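Local coordinates for protein arylmalonate decarboxylase (PDB 3IXL) that catalyses the enantioselective decarboxylation of 2-aryl-2-methylmalonates, taking up a proton to give 2-arylpropionates and carbon dioxide, at residues A121-Y126 against D169-A174; E157-V162 against G189-L194. The protein carries 2 engineered substitutions. All coordinates share one frame; numbering follows the deposited sequence.

How the contacts relate
Both contacts belong to the half of the enzyme built on the parallel sheet of strands 144-145, 119-124, 183-187 and 208-210, and their centres lie 13 Å apart. Contact 1 packs helix 164-176 on strand 119-124; contact 2 sets helix 156-160 against the loop that follows strand 183-187. They touch through Ala125, whose CB is 3.7 Å from Met159 CE and 4.0 Å from Leu191 CD1. Each also reaches the bound 2-phenylacetic acid: contact 1 brings Tyr126 and contact 2 brings Gly189 to its carboxylate. That group is therefore held by both, with Thr75 and Ser76 supplying further hydrogen bonds.

Contact 1 of 2, residues A121-Y126 against D169-A174; sequences ALATAY and DLCVRA. With PAC (2-phenylacetic acid), chain C.
Strand 121-124 and helix 169-174 run nearly antiparallel, at 151°, with their axes 7.4 Å apart and Ala123 facing Cys171. The short side chain of Ala123 permits this close approach: its CB meets Leu170 CG at 3.9 Å, Cys171 SG at 4.0 Å and, a little farther off, Ala174 CB. Ala174 is equally small, and its methyl comes to 3.3 Å from Leu122 O, while Ala121 CB lies beside the Ala174 carbonyl. With CG anti to the backbone N (chi1 -174°), Leu170 lays CG against Ala123; its CD2 extends to Thr124 O at 3.6 Å. This is a helix covering one face of the parallel sheet in an alpha/beta domain of the aspartate/glutamate racemase clan; Leu122 and Thr124 point from the other face toward helix 128-140. Thr124 OG1 accepts the N-H of Tyr126 in an ST turn (3.1 Å) and is also hydrogen-bonded to Asn131 OD1, so the turn into Tyr126 is fixed by a buried hydroxyl. Tyr126 then gives its OH to the ligand carboxylate, whose O2, 2.7 Å from Tyr126 OH, lies at the edge of the phenol ring, near its plane. The same OH is hydrogen-bonded to Ser187 OG.

Contact 2 of 2, residues E157-V162 against G189-L194; sequences EAMARV and GGLLTL. With PAC (2-phenylacetic acid), chain C.
Met159 and Leu191 meet where methyl CD2 of Leu191 closes on the CB and carbonyl oxygen of Met159, as the end of the Met159 side chain turns away from the loop 189-194. The CB of Met159 points at the loop and lies 3.7 Å from Gly190 O, but the extended chain beyond it brings SD to 4.2 Å from C2' of the 2-phenylacetic acid ring. The end of the Leu191 side chain comes nearer the helix than the direction of its CB suggests, with CD2 3.5 Å from Met159 O. The same methyl touches Val162, whose branched side chain crosses that of Leu191 obliquely; Leu167 of helix 164-176 touches both. Nearer the surface, Leu192 CD1 lies 3.5 Å from Ala160 O, and the small Ala160 leaves its CB beside Gly190 O. Gly190 itself is squeezed between helix and ligand: its CA is 3.5 Å from C3' of the ring, and a side chain would collide with that ring and crowd Met159 CB. Gly189 spends its N-H on ligand O1, 2.8 Å from N, in an almost straight bond (179°), while Gly190 N is hydrogen-bonded to the engineered Ser188 OG.

No direct hydrogen bond joins the segments. Instead, one water donates to Met159 O and Val162 O and accepts from Leu192 N (2.8 Å), linking backbone atoms of the two segments that do not pair directly with each other. Apolar branches and bridging water thus seat the loop on the helix, while its glycines present a bare backbone to the aryl ring and an N-H to the carboxylate.

Contact 1 of 2, residues A121-Y126 against D169-A174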
ATOM      1  N   ALA A 121      11.284   7.450   7.421  1.00  8.76           N
ATOM      2  CA  ALA A 121      12.160   7.483   6.256  1.00  8.54           C
ATOM      3  C   ALA A 121      11.401   6.864   5.085  1.00  8.39           C
ATOM      4  O   ALA A 121      10.674   5.881   5.272  1.00  8.63           O
ATOM      5  CB  ALA A 121      13.439   6.713   6.537  1.00  8.79           C
ATOM      6  N   LEU A 122      11.581   7.425   3.892  1.00  7.53           N
ATOM      7  CA  LEU A 122      10.862   6.951   2.704  1.00  7.21           C
ATOM      8  C   LEU A 122      11.780   6.202   1.756  1.00  7.07           C
ATOM      9  O   LEU A 122      12.825   6.718   1.347  1.00  8.02           O
ATOM     10  CB  LEU A 122      10.239   8.134   1.954  1.00  7.31           C
ATOM     11  CG  LEU A 122       9.379   9.128   2.741  1.00  8.83           C
ATOM     12  CD1 LEU A 122       8.816  10.241   1.839  1.00  9.55           C
ATOM     13  CD2 LEU A 122       8.263   8.413   3.491  1.00  9.94           C
ATOM     14  N   ALA A 123      11.383   4.984   1.395  1.00  6.49           N
ATOM     15  CA  ALA A 123      12.095   4.177   0.411  1.00  6.49           C
ATOM     16  C   ALA A 123      11.038   3.857  -0.622  1.00  6.39           C
ATOM     17  O   ALA A 123      10.108   3.109  -0.322  1.00  6.79           O
ATOM     18  CB  ALA A 123      12.616   2.891   1.057  1.00  6.57           C
ATOM     19  N   THR A 124      11.137   4.437  -1.819  1.00  6.06           N
ATOM     20  CA  THR A 124      10.018   4.317  -2.766  1.00  6.47           C
ATOM     21  C   THR A 124      10.462   3.877  -4.148  1.00  6.40           C
ATOM     22  O   THR A 124      11.653   3.939  -4.483  1.00  6.69           O
ATOM     23  CB  THR A 124       9.245   5.633  -2.953  1.00  6.80           C
ATOM     24  OG1 THR A 124       9.893   6.406  -3.975  1.00  6.92           O
ATOM     25  CG2 THR A 124       9.133   6.428  -1.647  1.00  7.74           C
ATOM     26  N   ALA A 125       9.482   3.466  -4.956  1.00  7.00           N
ATOM     27  CA  ALA A 125       9.729   3.059  -6.322  1.00  7.12           C
ATOM     28  C   ALA A 125       9.660   4.249  -7.281  1.00  7.79           C
ATOM     29  O   ALA A 125       9.984   4.093  -8.449  1.00  8.04           O
ATOM     30  CB  ALA A 125       8.714   2.003  -6.737  1.00  8.27           C
ATOM     31  N   TYR A 126       9.233   5.410  -6.782  1.00  6.95           N
ATOM     32  CA  TYR A 126       8.685   6.469  -7.653  1.00  7.22           C
ATOM     33  C   TYR A 126       9.655   7.510  -8.173  1.00  7.70           C
ATOM     34  O   TYR A 126      10.775   7.649  -7.677  1.00  7.37           O
ATOM     35  CB  TYR A 126       7.600   7.252  -6.916  1.00  6.98           C
ATOM     36  CG  TYR A 126       6.580   6.467  -6.134  1.00  6.51           C
ATOM     37  CD1 TYR A 126       6.383   6.725  -4.778  1.00  5.66           C
ATOM     38  CD2 TYR A 126       5.768   5.526  -6.756  1.00  6.74           C
ATOM     39  CE1 TYR A 126       5.418   6.041  -4.052  1.00  5.21           C
ATOM     40  CE2 TYR A 126       4.796   4.825  -6.036  1.00  7.17           C
ATOM     41  CZ  TYR A 126       4.635   5.102  -4.683  1.00  5.98           C
ATOM     42  OH  TYR A 126       3.672   4.435  -3.945  1.00  7.38           O
ATOM     43  N   ASP A 169      18.546  -2.805   0.364  1.00  7.19           N
ATOM     44  CA  ASP A 169      19.525  -1.731   0.271  1.00  8.27           C
ATOM     45  C   ASP A 169      18.867  -0.348   0.191  1.00  8.04           C
ATOM     46  O   ASP A 169      19.353   0.612   0.795  1.00  8.63           O
ATOM     47  CB  ASP A 169      20.422  -1.953  -0.940  1.00  8.81           C
ATOM     48  CG  ASP A 169      21.368  -0.813  -1.161  1.00 10.19           C
ATOM     49  OD1 ASP A 169      22.321  -0.686  -0.363  1.00 11.90           O
ATOM     50  OD2 ASP A 169      21.143  -0.044  -2.120  1.00 12.35           O
ATOM     51  N   LEU A 170      17.769  -0.243  -0.558  1.00  7.48           N
ATOM     52  CA  LEU A 170      17.032   1.019  -0.650  1.00  7.67           C
ATOM     53  C   LEU A 170      16.547   1.496   0.722  1.00  7.52           C
ATOM     54  O   LEU A 170      16.670   2.673   1.066  1.00  8.01           O
ATOM     55  CB  LEU A 170      15.841   0.838  -1.584  1.00  7.74           C
ATOM     56  CG  LEU A 170      15.029   2.089  -1.925  1.00  7.67           C
ATOM     57  CD1 LEU A 170      15.822   3.040  -2.824  1.00  8.25           C
ATOM     58  CD2 LEU A 170      13.715   1.679  -2.598  1.00  8.24           C
ATOM     59  N   CYS A 171      15.983   0.578   1.499  1.00  7.63           N
ATOM     60  CA  CYS A 171      15.525   0.900   2.851  1.00  8.00           C
ATOM     61  C   CYS A 171      16.666   1.314   3.767  1.00  8.20           C
ATOM     62  O   CYS A 171      16.538   2.294   4.507  1.00  8.35           O
ATOM     63  CB  CYS A 171      14.804  -0.294   3.457  1.00  8.18           C
ATOM     64  SG  CYS A 171      13.193  -0.650   2.716  1.00  7.66           S
ATOM     65  N   VAL A 172      17.765   0.565   3.711  1.00  8.59           N
ATOM     66  CA  VAL A 172      18.920   0.868   4.554  1.00  9.43           C
ATOM     67  C   VAL A 172      19.493   2.244   4.196  1.00  9.60           C
ATOM     68  O   VAL A 172      19.766   3.051   5.093  1.00 10.51           O
ATOM     69  CB  VAL A 172      19.996  -0.238   4.472  1.00  9.32           C
ATOM     70  CG1 VAL A 172      21.257   0.186   5.230  1.00  9.75           C
ATOM     71  CG2 VAL A 172      19.468  -1.548   5.032  1.00  9.65           C
ATOM     72  N   ARG A 173      19.639   2.531   2.897  1.00  9.84           N
ATOM     73  CA  ARG A 173      20.161   3.843   2.476  1.00 10.67           C
ATOM     74  C   ARG A 173      19.229   4.994   2.883  1.00 10.45           C
ATOM     75  O   ARG A 173      19.683   6.039   3.342  1.00 10.80           O
ATOM     76  CB  ARG A 173      20.483   3.875   0.982  1.00 10.94           C
ATOM     77  CG  ARG A 173      21.713   3.035   0.613  1.00 11.99           C
ATOM     78  CD  ARG A 173      22.152   3.223  -0.833  1.00 12.70           C
ATOM     79  NE  ARG A 173      21.195   2.703  -1.808  1.00 15.26           N
ATOM     80  CZ  ARG A 173      20.406   3.462  -2.564  1.00 17.39           C
ATOM     81  NH1 ARG A 173      20.460   4.787  -2.462  1.00 18.50           N
ATOM     82  NH2 ARG A 173      19.563   2.907  -3.425  1.00 18.31           N
ATOM     83  N   ALA A 174      17.918   4.791   2.758  1.00 10.28           N
ATOM     84  CA  ALA A 174      16.951   5.814   3.176  1.00 10.78           C
ATOM     85  C   ALA A 174      17.035   6.083   4.677  1.00 11.15           C
ATOM     86  O   ALA A 174      16.993   7.232   5.121  1.00 11.48           O
ATOM     87  CB  ALA A 174      15.535   5.404   2.784  1.00 10.36           C
TER
HETATM   88  C1  PAC C5000       1.509   2.476  -5.834  1.00  7.51           C
HETATM   89  C2  PAC C5000       1.585   2.044  -7.287  1.00 10.86           C
HETATM   90  C1' PAC C5000       1.280   0.616  -7.690  1.00 10.30           C
HETATM   91  C2' PAC C5000       1.924   0.159  -8.844  1.00 11.27           C
HETATM   92  C3' PAC C5000       1.712  -1.134  -9.319  1.00 11.25           C
HETATM   93  C4' PAC C5000       0.841  -1.980  -8.638  1.00 10.46           C
HETATM   94  C5' PAC C5000       0.194  -1.533  -7.479  1.00 11.27           C
HETATM   95  C6' PAC C5000       0.400  -0.234  -7.004  1.00  9.88           C
HETATM   96  O1  PAC C5000       1.241   1.678  -4.893  1.00  6.87           O
HETATM   97  O2  PAC C5000       1.740   3.702  -5.630  1.00  8.56           O

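Contact 2 of 2, residues E157-V162 against G189-L194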
ATOM      1  N   GLU A 157       4.985  -3.102 -14.617  1.00 19.17           N
ATOM      2  CA  GLU A 157       5.772  -4.339 -14.729  1.00 19.84           C
ATOM      3  C   GLU A 157       7.209  -4.195 -14.230  1.00 19.29           C
ATOM      4  O   GLU A 157       7.761  -5.120 -13.618  1.00 19.65           O
ATOM      5  CB  GLU A 157       5.769  -4.867 -16.170  1.00 20.34           C
ATOM      6  CG  GLU A 157       4.820  -6.028 -16.424  1.00 23.80           C
ATOM      7  CD  GLU A 157       3.437  -5.805 -15.848  1.00 27.46           C
ATOM      8  OE1 GLU A 157       2.757  -4.838 -16.263  1.00 29.94           O
ATOM      9  OE2 GLU A 157       3.032  -6.605 -14.979  1.00 29.56           O
ATOM     10  N   ALA A 158       7.813  -3.037 -14.490  1.00 18.04           N
ATOM     11  CA  ALA A 158       9.180  -2.777 -14.065  1.00 17.11           C
ATOM     12  C   ALA A 158       9.315  -2.869 -12.544  1.00 16.38           C
ATOM     13  O   ALA A 158      10.337  -3.331 -12.033  1.00 16.16           O
ATOM     14  CB  ALA A 158       9.653  -1.415 -14.565  1.00 17.31           C
ATOM     15  N   MET A 159       8.285  -2.440 -11.821  1.00 15.49           N
ATOM     16  CA  MET A 159       8.349  -2.487 -10.361  1.00 14.85           C
ATOM     17  C   MET A 159       8.384  -3.923  -9.825  1.00 14.08           C
ATOM     18  O   MET A 159       9.097  -4.208  -8.859  1.00 13.15           O
ATOM     19  CB  MET A 159       7.222  -1.671  -9.728  1.00 15.31           C
ATOM     20  CG  MET A 159       7.516  -0.166  -9.662  1.00 14.24           C
ATOM     21  SD  MET A 159       6.048   0.711  -9.185  1.00 17.64           S
ATOM     22  CE  MET A 159       6.496   2.369  -9.652  1.00 14.39           C
ATOM     23  N   ALA A 160       7.646  -4.825 -10.469  1.00 13.87           N
ATOM     24  CA  ALA A 160       7.634  -6.233 -10.064  1.00 13.48           C
ATOM     25  C   ALA A 160       8.979  -6.932 -10.289  1.00 13.32           C
ATOM     26  O   ALA A 160       9.231  -7.997  -9.722  1.00 13.90           O
ATOM     27  CB  ALA A 160       6.514  -6.988 -10.779  1.00 14.17           C
ATOM     28  N   ARG A 161       9.836  -6.333 -11.113  1.00 12.47           N
ATOM     29  CA  ARG A 161      11.135  -6.931 -11.441  1.00 12.45           C
ATOM     30  C   ARG A 161      12.243  -6.588 -10.446  1.00 12.16           C
ATOM     31  O   ARG A 161      13.318  -7.184 -10.498  1.00 13.02           O
ATOM     32  CB  ARG A 161      11.570  -6.551 -12.859  1.00 13.10           C
ATOM     33  CG  ARG A 161      10.681  -7.141 -13.940  1.00 15.73           C
ATOM     34  CD  ARG A 161      11.346  -7.111 -15.313  1.00 21.16           C
ATOM     35  NE  ARG A 161      11.497  -5.758 -15.854  1.00 24.34           N
ATOM     36  CZ  ARG A 161      10.574  -5.120 -16.578  1.00 25.41           C
ATOM     37  NH1 ARG A 161       9.404  -5.698 -16.843  1.00 26.28           N
ATOM     38  NH2 ARG A 161      10.815  -3.897 -17.030  1.00 26.46           N
ATOM     39  N   VAL A 162      11.998  -5.630  -9.551  1.00 10.56           N
ATOM     40  CA  VAL A 162      13.014  -5.217  -8.589  1.00 10.21           C
ATOM     41  C   VAL A 162      13.204  -6.343  -7.562  1.00  9.84           C
ATOM     42  O   VAL A 162      12.236  -6.815  -6.956  1.00 10.42           O
ATOM     43  CB  VAL A 162      12.618  -3.898  -7.889  1.00 10.03           C
ATOM     44  CG1 VAL A 162      13.687  -3.450  -6.901  1.00 10.02           C
ATOM     45  CG2 VAL A 162      12.391  -2.784  -8.922  1.00 10.85           C
ATOM     46  N   GLY A 189       2.822  -0.522  -4.189  1.00  8.20           N
ATOM     47  CA  GLY A 189       2.200  -1.829  -4.180  1.00  9.12           C
ATOM     48  C   GLY A 189       2.618  -2.674  -5.359  1.00  9.47           C
ATOM     49  O   GLY A 189       2.149  -3.802  -5.502  1.00 10.72           O
ATOM     50  N   GLY A 190       3.496  -2.146  -6.205  1.00  9.24           N
ATOM     51  CA  GLY A 190       3.993  -2.901  -7.358  1.00  9.58           C
ATOM     52  C   GLY A 190       5.254  -3.670  -7.043  1.00  9.62           C
ATOM     53  O   GLY A 190       5.683  -4.509  -7.829  1.00 10.97           O
ATOM     54  N   LEU A 191       5.831  -3.385  -5.884  1.00  8.64           N
ATOM     55  CA  LEU A 191       7.058  -4.028  -5.440  1.00  8.51           C
ATOM     56  C   LEU A 191       6.759  -5.328  -4.719  1.00  8.57           C
ATOM     57  O   LEU A 191       5.747  -5.446  -4.019  1.00 10.01           O
ATOM     58  CB  LEU A 191       7.819  -3.090  -4.501  1.00  8.63           C
ATOM     59  CG  LEU A 191       8.282  -1.755  -5.093  1.00  8.06           C
ATOM     60  CD1 LEU A 191       8.818  -0.855  -3.993  1.00  9.24           C
ATOM     61  CD2 LEU A 191       9.329  -1.977  -6.176  1.00  8.88           C
ATOM     62  N   LEU A 192       7.651  -6.299  -4.890  1.00  7.97           N
ATOM     63  CA  LEU A 192       7.559  -7.574  -4.187  1.00  7.54           C
ATOM     64  C   LEU A 192       8.521  -7.523  -3.013  1.00  7.22           C
ATOM     65  O   LEU A 192       9.722  -7.752  -3.150  1.00  7.26           O
ATOM     66  CB  LEU A 192       7.845  -8.748  -5.138  1.00  8.14           C
ATOM     67  CG  LEU A 192       6.791  -8.910  -6.237  1.00 10.02           C
ATOM     68  CD1 LEU A 192       7.291  -9.785  -7.382  1.00 12.82           C
ATOM     69  CD2 LEU A 192       5.477  -9.453  -5.672  1.00 12.23           C
ATOM     70  N   THR A 193       7.965  -7.207  -1.851  1.00  6.94           N
ATOM     71  CA  THR A 193       8.743  -6.781  -0.694  1.00  6.75           C
ATOM     72  C   THR A 193       8.766  -7.763   0.472  1.00  6.76           C
ATOM     73  O   THR A 193       9.415  -7.486   1.479  1.00  6.77           O
ATOM     74  CB  THR A 193       8.190  -5.456  -0.125  1.00  6.84           C
ATOM     75  OG1 THR A 193       6.868  -5.665   0.396  1.00  6.43           O
ATOM     76  CG2 THR A 193       8.150  -4.374  -1.205  1.00  6.82           C
ATOM     77  N   LEU A 194       8.049  -8.883   0.361  1.00  7.14           N
ATOM     78  CA  LEU A 194       7.861  -9.738   1.538  1.00  7.52           C
ATOM     79  C   LEU A 194       9.147 -10.301   2.142  1.00  8.23           C
ATOM     80  O   LEU A 194       9.232 -10.462   3.359  1.00  9.04           O
ATOM     81  CB  LEU A 194       6.849 -10.862   1.261  1.00  7.39           C
ATOM     82  CG  LEU A 194       5.372 -10.450   1.192  1.00  7.97           C
ATOM     83  CD1 LEU A 194       4.524 -11.654   0.850  1.00  8.20           C
ATOM     84  CD2 LEU A 194       4.898  -9.834   2.487  1.00  9.24           C
TER
HETATM   85  C1  PAC C5000       1.509   2.476  -5.834  1.00  7.51           C
HETATM   86  C2  PAC C5000       1.585   2.044  -7.287  1.00 10.86           C
HETATM   87  C1' PAC C5000       1.280   0.616  -7.690  1.00 10.30           C
HETATM   88  C2' PAC C5000       1.924   0.159  -8.844  1.00 11.27           C
HETATM   89  C3' PAC C5000       1.712  -1.134  -9.319  1.00 11.25           C
HETATM   90  C4' PAC C5000       0.841  -1.980  -8.638  1.00 10.46           C
HETATM   91  C5' PAC C5000       0.194  -1.533  -7.479  1.00 11.27           C
HETATM   92  C6' PAC C5000       0.400  -0.234  -7.004  1.00  9.88           C
HETATM   93  O1  PAC C5000       1.241   1.678  -4.893  1.00  6.87           O
HETATM   94  O2  PAC C5000       1.740   3.702  -5.630  1.00  8.56           O
HETATM   95  O   HOH W   1       9.676  -5.915  -6.784  1.00 11.59           O
HETATM   96  O   HOH W   2      11.504  -8.555  -4.998  1.00 15.83           O